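Local coordinates for serine protease inhibitor 2 (Anopheles gambiae, PDB 3PZF), which inhibits CLIP-domain serine proteases that activate phenoloxidase, forming a covalent complex with one of them and so restraining melanization in mosquito hemolymph, at residues L94-Q99 with G241-M246; V139-S142 with Q146-A149. All blocks are in the same frame, centred on the assembly; numbering follows the deposited sequence. Where two conformers were deposited one is given.

Contact 1: L94-Q99 with G241-M246; sequences LESAQQ and GNKLAM
Lys243 reaches across to Ser96 and meets both of its oxygens with one ammonium group. The firmer bond runs from Lys243 NZ to the backbone Ser96 O at 3.0 Å. The C=O...N angle there is 121°, with the nitrogen tilted 24° from the carbonyl plane. A second, weak bond goes from Lys243 NZ to Ser96 OG at 3.2 Å. Ser96 OG stands beside its own carbonyl carbon (chi1 173°), which lets OG and O face the same amine. The lysine arrives by a kinked route: CG first extends from the backbone N in the anti arrangement, bends at chi2 and chi3 bring the chain round, and an extended chi4 carries NZ on to the two oxygens. On the way CD is pressed to 3.0 Å from Ser96 O, and CE lies 3.3 Å from Ser96 OG. Ser96 OG has its stronger partner in Asp380, which the Lys243 side chain also touches. The contact joins the last part of helix 83-98, at the surface, to the loop leading into strand 244-251. Leu106 of strand 105-115 and Leu387 of strand 386-392 pack nearby against Leu244, while Lys243 pairs through its backbone with Glu381, just after strand 374-380.

Contact 2: V139-S142 with Q146-A149; sequences VSYS and QTAA
Thr147 is the hub on the helix, where its methyl and hydroxyl serve different neighbours. Its CG2 rests 3.7 Å from Val139 CG2, the two side chains crossing at about a right angle, and lies 3.9 Å from Tyr141 CE1, approaching that ring obliquely. A chi1 of -58° sets OG1 beside the backbone N and leaves CG2 anti to it; OG1 is thereby carried towards the loop backbone, 2.7 Å from Ser140 O. That approach is close, but the hydroxyl's hydrogen bond goes to Asn143 O. One water links the segments by three bonds: it accepts from Ser140 N at 3.0 Å and donates to Gln146 OE1 at 2.6 Å and to Thr147 OG1 at 2.9 Å. In the second shell, Asn143 OD1 accepts from Gln146 N in the first turn of helix 144-158. Tyr141 is held at both ends, its N by Asp115 and its OH by Phe113 O and Thr178, while Leu172 packs on Thr147. The chemistry is therefore split: methyl groups and a ring fill the buried side, whereas the water satisfies a loop N-H and ties it to the first turn of the helix that, in serpins, lies across the central sheet.

In the fold
Contact 1 is a surface contact and contact 2 a largely buried one, their centres about 34 Å apart and their nearest atoms about 20 Å apart. They share no helix or strand: 94-99 with 241-246 joins residues far apart in sequence, whereas 139-142 with 146-149 closes a local turn between a strand and the helix after it, nested inside the loop that contact 1 spans. Strand 105-115 gives the two a common neighbour, through Leu106 near contact 1 and Phe113 with Val114 near contact 2. The chemistry follows the setting. The first rests on a charged amine bonded directly to oxygens, the second on hydrocarbon packing and a bridging water.

Contact 1: L94-Q99 with G241-M246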
ATOM      1  N   LEU A  94      11.921   2.595  -5.035  1.00 25.55           N
ATOM      2  CA  LEU A  94      11.846   1.156  -4.748  1.00 23.90           C
ATOM      3  C   LEU A  94      13.048   0.741  -3.927  1.00 32.80           C
ATOM      4  O   LEU A  94      12.934  -0.022  -2.974  1.00 30.30           O
ATOM      5  CB  LEU A  94      11.838   0.318  -6.030  1.00 22.51           C
ATOM      6  CG  LEU A  94      10.470   0.102  -6.633  1.00 23.19           C
ATOM      7  CD1 LEU A  94      10.613  -0.425  -8.054  1.00 27.79           C
ATOM      8  CD2 LEU A  94       9.649  -0.873  -5.734  1.00 24.78           C
ATOM      9  N   GLU A  95      14.220   1.234  -4.312  1.00 27.19           N
ATOM     10  CA  GLU A  95      15.448   0.826  -3.644  1.00 29.75           C
ATOM     11  C   GLU A  95      15.577   1.452  -2.247  1.00 33.23           C
ATOM     12  O   GLU A  95      16.150   0.847  -1.342  1.00 35.09           O
ATOM     13  CB  GLU A  95      16.659   1.120  -4.552  1.00 43.95           C
ATOM     14  CG  GLU A  95      16.655   0.196  -5.785  1.00 48.56           C
ATOM     15  CD  GLU A  95      17.803   0.426  -6.756  1.00 51.73           C
ATOM     16  OE1 GLU A  95      18.518   1.441  -6.623  1.00 43.12           O
ATOM     17  OE2 GLU A  95      17.961  -0.422  -7.667  1.00 60.03           O
ATOM     18  N   SER A  96      15.033   2.651  -2.056  1.00 31.79           N
ATOM     19  CA  SER A  96      15.083   3.290  -0.748  1.00 28.84           C
ATOM     20  C   SER A  96      14.187   2.496   0.204  1.00 34.44           C
ATOM     21  O   SER A  96      14.521   2.286   1.369  1.00 33.88           O
ATOM     22  CB  SER A  96      14.569   4.729  -0.809  1.00 28.88           C
ATOM     23  OG  SER A  96      14.472   5.314   0.493  1.00 32.17           O
ATOM     24  N   ALA A  97      13.035   2.068  -0.297  1.00 25.72           N
ATOM     25  CA  ALA A  97      12.065   1.363   0.558  1.00 29.92           C
ATOM     26  C   ALA A  97      12.520  -0.044   0.900  1.00 31.30           C
ATOM     27  O   ALA A  97      12.388  -0.485   2.045  1.00 33.48           O
ATOM     28  CB  ALA A  97      10.701   1.285  -0.118  1.00 23.91           C
ATOM     29  N   GLN A  98      13.044  -0.751  -0.096  1.00 29.91           N
ATOM     30  CA  GLN A  98      13.322  -2.172   0.043  1.00 36.83           C
ATOM     31  C   GLN A  98      14.761  -2.411   0.418  1.00 46.61           C
ATOM     32  O   GLN A  98      15.194  -3.562   0.486  1.00 45.21           O
ATOM     33  CB  GLN A  98      13.094  -2.916  -1.263  1.00 35.18           C
ATOM     34  CG  GLN A  98      11.688  -2.971  -1.754  1.00 30.18           C
ATOM     35  CD  GLN A  98      11.623  -3.757  -3.039  1.00 33.29           C
ATOM     36  OE1 GLN A  98      11.256  -4.925  -3.040  1.00 31.53           O
ATOM     37  NE2 GLN A  98      12.029  -3.141  -4.132  1.00 45.47           N
ATOM     38  N   GLN A  99      15.500  -1.331   0.644  1.00 38.97           N
ATOM     39  CA  GLN A  99      16.939  -1.442   0.858  1.00 51.78           C
ATOM     40  C   GLN A  99      17.188  -2.585   1.826  1.00 55.87           C
ATOM     41  O   GLN A  99      16.555  -2.658   2.876  1.00 50.62           O
ATOM     42  CB  GLN A  99      17.509  -0.135   1.425  1.00 41.10           C
ATOM     43  N   GLY A 241      15.553   2.051  11.959  1.00 29.05           N
ATOM     44  CA  GLY A 241      16.130   2.072  10.626  1.00 28.57           C
ATOM     45  C   GLY A 241      16.276   3.469  10.038  1.00 32.86           C
ATOM     46  O   GLY A 241      16.854   3.630   8.960  1.00 36.56           O
ATOM     47  N   ASN A 242      15.747   4.464  10.743  1.00 28.01           N
ATOM     48  CA  ASN A 242      15.740   5.861  10.295  1.00 37.76           C
ATOM     49  C   ASN A 242      15.162   6.037   8.912  1.00 37.54           C
ATOM     50  O   ASN A 242      15.669   6.840   8.116  1.00 37.43           O
ATOM     51  CB  ASN A 242      17.152   6.454  10.314  1.00 41.05           C
ATOM     52  CG  ASN A 242      17.694   6.609  11.714  1.00 55.58           C
ATOM     53  OD1 ASN A 242      18.803   6.167  12.010  1.00 61.29           O
ATOM     54  ND2 ASN A 242      16.903   7.225  12.596  1.00 60.62           N
ATOM     55  N   LYS A 243      14.112   5.293   8.606  1.00 31.07           N
ATOM     56  CA  LYS A 243      13.510   5.403   7.285  1.00 24.78           C
ATOM     57  C   LYS A 243      11.995   5.379   7.289  1.00 30.21           C
ATOM     58  O   LYS A 243      11.370   6.184   6.591  1.00 25.14           O
ATOM     59  CB  LYS A 243      14.005   4.303   6.361  1.00 32.28           C
ATOM     60  CG  LYS A 243      13.292   4.327   5.033  1.00 38.67           C
ATOM     61  CD  LYS A 243      14.192   3.882   3.907  1.00 44.83           C
ATOM     62  CE  LYS A 243      15.331   4.850   3.688  1.00 38.37           C
ATOM     63  NZ  LYS A 243      16.349   4.222   2.825  1.00 50.60           N
ATOM     64  N   LEU A 244      11.408   4.452   8.043  1.00 22.93           N
ATOM     65  CA  LEU A 244       9.978   4.214   7.967  1.00 21.24           C
ATOM     66  C   LEU A 244       9.275   4.656   9.248  1.00 26.96           C
ATOM     67  O   LEU A 244       9.851   4.597  10.342  1.00 22.88           O
ATOM     68  CB  LEU A 244       9.689   2.720   7.776  1.00 19.07           C
ATOM     69  CG  LEU A 244      10.275   2.107   6.499  1.00 28.36           C
ATOM     70  CD1 LEU A 244       9.924   0.639   6.492  1.00 25.40           C
ATOM     71  CD2 LEU A 244       9.717   2.807   5.272  1.00 26.56           C
ATOM     72  N   ALA A 245       8.028   5.093   9.104  1.00 18.62           N
ATOM     73  CA  ALA A 245       7.181   5.369  10.283  1.00 19.15           C
ATOM     74  C   ALA A 245       5.736   5.052   9.967  1.00 21.58           C
ATOM     75  O   ALA A 245       5.359   5.090   8.815  1.00 20.08           O
ATOM     76  CB  ALA A 245       7.332   6.859  10.679  1.00 22.69           C
ATOM     77  N   MET A 246       4.925   4.682  10.965  1.00 18.19           N
ATOM     78  CA  MET A 246       3.497   4.513  10.735  1.00 16.73           C
ATOM     79  C   MET A 246       2.777   5.722  11.280  1.00 19.37           C
ATOM     80  O   MET A 246       2.981   6.115  12.428  1.00 20.79           O
ATOM     81  CB  MET A 246       2.926   3.240  11.392  1.00 17.96           C
ATOM     82  CG  MET A 246       1.417   3.078  11.130  1.00 18.93           C
ATOM     83  SD  MET A 246       0.729   1.460  11.680  1.00 22.07           S
ATOM     84  CE  MET A 246       1.206   0.344  10.366  1.00 20.18           C
TER

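Contact 2: V139-S142 with Q146-A149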
ATOM      1  N   VAL A 139       2.824 -18.956 -18.103  1.00 39.99           N
ATOM      2  CA  VAL A 139       1.951 -19.970 -17.540  1.00 39.27           C
ATOM      3  C   VAL A 139       0.978 -20.390 -18.617  1.00 40.30           C
ATOM      4  O   VAL A 139       0.943 -19.796 -19.691  1.00 40.55           O
ATOM      5  CB  VAL A 139       1.146 -19.419 -16.356  1.00 42.74           C
ATOM      6  CG1 VAL A 139       2.084 -18.950 -15.242  1.00 41.04           C
ATOM      7  CG2 VAL A 139       0.250 -18.273 -16.816  1.00 39.22           C
ATOM      8  N   SER A 140       0.181 -21.416 -18.326  1.00 40.62           N
ATOM      9  CA  SER A 140      -0.826 -21.873 -19.265  0.50 46.60           C
ATOM     10  C   SER A 140      -2.202 -21.725 -18.641  1.00 42.91           C
ATOM     11  O   SER A 140      -2.585 -22.507 -17.764  1.00 43.68           O
ATOM     12  CB  SER A 140      -0.599 -23.337 -19.622  0.50 53.09           C
ATOM     13  OG  SER A 140      -1.610 -23.776 -20.504  0.50 57.54           O
ATOM     14  N   TYR A 141      -2.960 -20.733 -19.097  1.00 38.28           N
ATOM     15  CA  TYR A 141      -4.280 -20.476 -18.506  1.00 44.69           C
ATOM     16  C   TYR A 141      -5.294 -21.577 -18.894  1.00 48.15           C
ATOM     17  O   TYR A 141      -6.377 -21.675 -18.301  1.00 52.52           O
ATOM     18  CB  TYR A 141      -4.786 -19.084 -18.890  1.00 45.12           C
ATOM     19  CG  TYR A 141      -4.057 -17.972 -18.150  1.00 42.32           C
ATOM     20  CD1 TYR A 141      -4.425 -17.633 -16.851  1.00 41.38           C
ATOM     21  CD2 TYR A 141      -2.994 -17.277 -18.732  1.00 36.07           C
ATOM     22  CE1 TYR A 141      -3.772 -16.627 -16.158  1.00 38.53           C
ATOM     23  CE2 TYR A 141      -2.318 -16.263 -18.024  1.00 34.40           C
ATOM     24  CZ  TYR A 141      -2.719 -15.954 -16.731  1.00 37.40           C
ATOM     25  OH  TYR A 141      -2.103 -14.950 -15.977  1.00 30.71           O
ATOM     26  N   SER A 142      -4.927 -22.407 -19.865  1.00 52.63           N
ATOM     27  CA  SER A 142      -5.764 -23.540 -20.246  1.00 62.00           C
ATOM     28  C   SER A 142      -5.818 -24.555 -19.097  1.00 64.78           C
ATOM     29  O   SER A 142      -6.590 -25.505 -19.122  1.00 56.62           O
ATOM     30  CB  SER A 142      -5.249 -24.184 -21.544  1.00 61.39           C
ATOM     31  OG  SER A 142      -4.039 -24.907 -21.342  1.00 57.26           O
ATOM     32  N   GLN A 146      -3.399 -25.465 -12.253  1.00 46.69           N
ATOM     33  CA  GLN A 146      -1.948 -25.414 -12.171  1.00 50.21           C
ATOM     34  C   GLN A 146      -1.480 -23.968 -12.072  1.00 46.85           C
ATOM     35  O   GLN A 146      -0.556 -23.667 -11.319  1.00 44.78           O
ATOM     36  CB  GLN A 146      -1.326 -26.114 -13.380  1.00 51.85           C
ATOM     37  CG  GLN A 146       0.027 -25.591 -13.824  1.00 64.02           C
ATOM     38  CD  GLN A 146       0.475 -26.228 -15.136  1.00 74.82           C
ATOM     39  OE1 GLN A 146       0.617 -25.549 -16.156  1.00 64.03           O
ATOM     40  NE2 GLN A 146       0.684 -27.542 -15.115  1.00 81.36           N
ATOM     41  N   THR A 147      -2.138 -23.082 -12.819  1.00 43.13           N
ATOM     42  CA  THR A 147      -1.728 -21.677 -12.900  1.00 39.00           C
ATOM     43  C   THR A 147      -1.958 -20.984 -11.562  1.00 43.02           C
ATOM     44  O   THR A 147      -1.089 -20.268 -11.084  1.00 40.34           O
ATOM     45  CB  THR A 147      -2.478 -20.921 -14.021  1.00 39.44           C
ATOM     46  OG1 THR A 147      -2.249 -21.574 -15.280  1.00 47.80           O
ATOM     47  CG2 THR A 147      -1.984 -19.447 -14.133  1.00 38.35           C
ATOM     48  N   ALA A 148      -3.120 -21.215 -10.951  1.00 42.81           N
ATOM     49  CA  ALA A 148      -3.423 -20.651  -9.638  1.00 41.65           C
ATOM     50  C   ALA A 148      -2.371 -21.076  -8.618  1.00 48.38           C
ATOM     51  O   ALA A 148      -1.907 -20.263  -7.808  1.00 40.18           O
ATOM     52  CB  ALA A 148      -4.813 -21.068  -9.180  1.00 51.15           C
ATOM     53  N   ALA A 149      -1.995 -22.349  -8.666  1.00 47.23           N
ATOM     54  CA  ALA A 149      -0.956 -22.891  -7.794  1.00 49.27           C
ATOM     55  C   ALA A 149       0.368 -22.165  -8.015  1.00 44.84           C
ATOM     56  O   ALA A 149       1.080 -21.834  -7.066  1.00 43.73           O
ATOM     57  CB  ALA A 149      -0.787 -24.390  -8.047  1.00 46.81           C
TER
HETATM   58  O   HOH W   1       0.265 -23.024 -15.796  1.00 38.76           O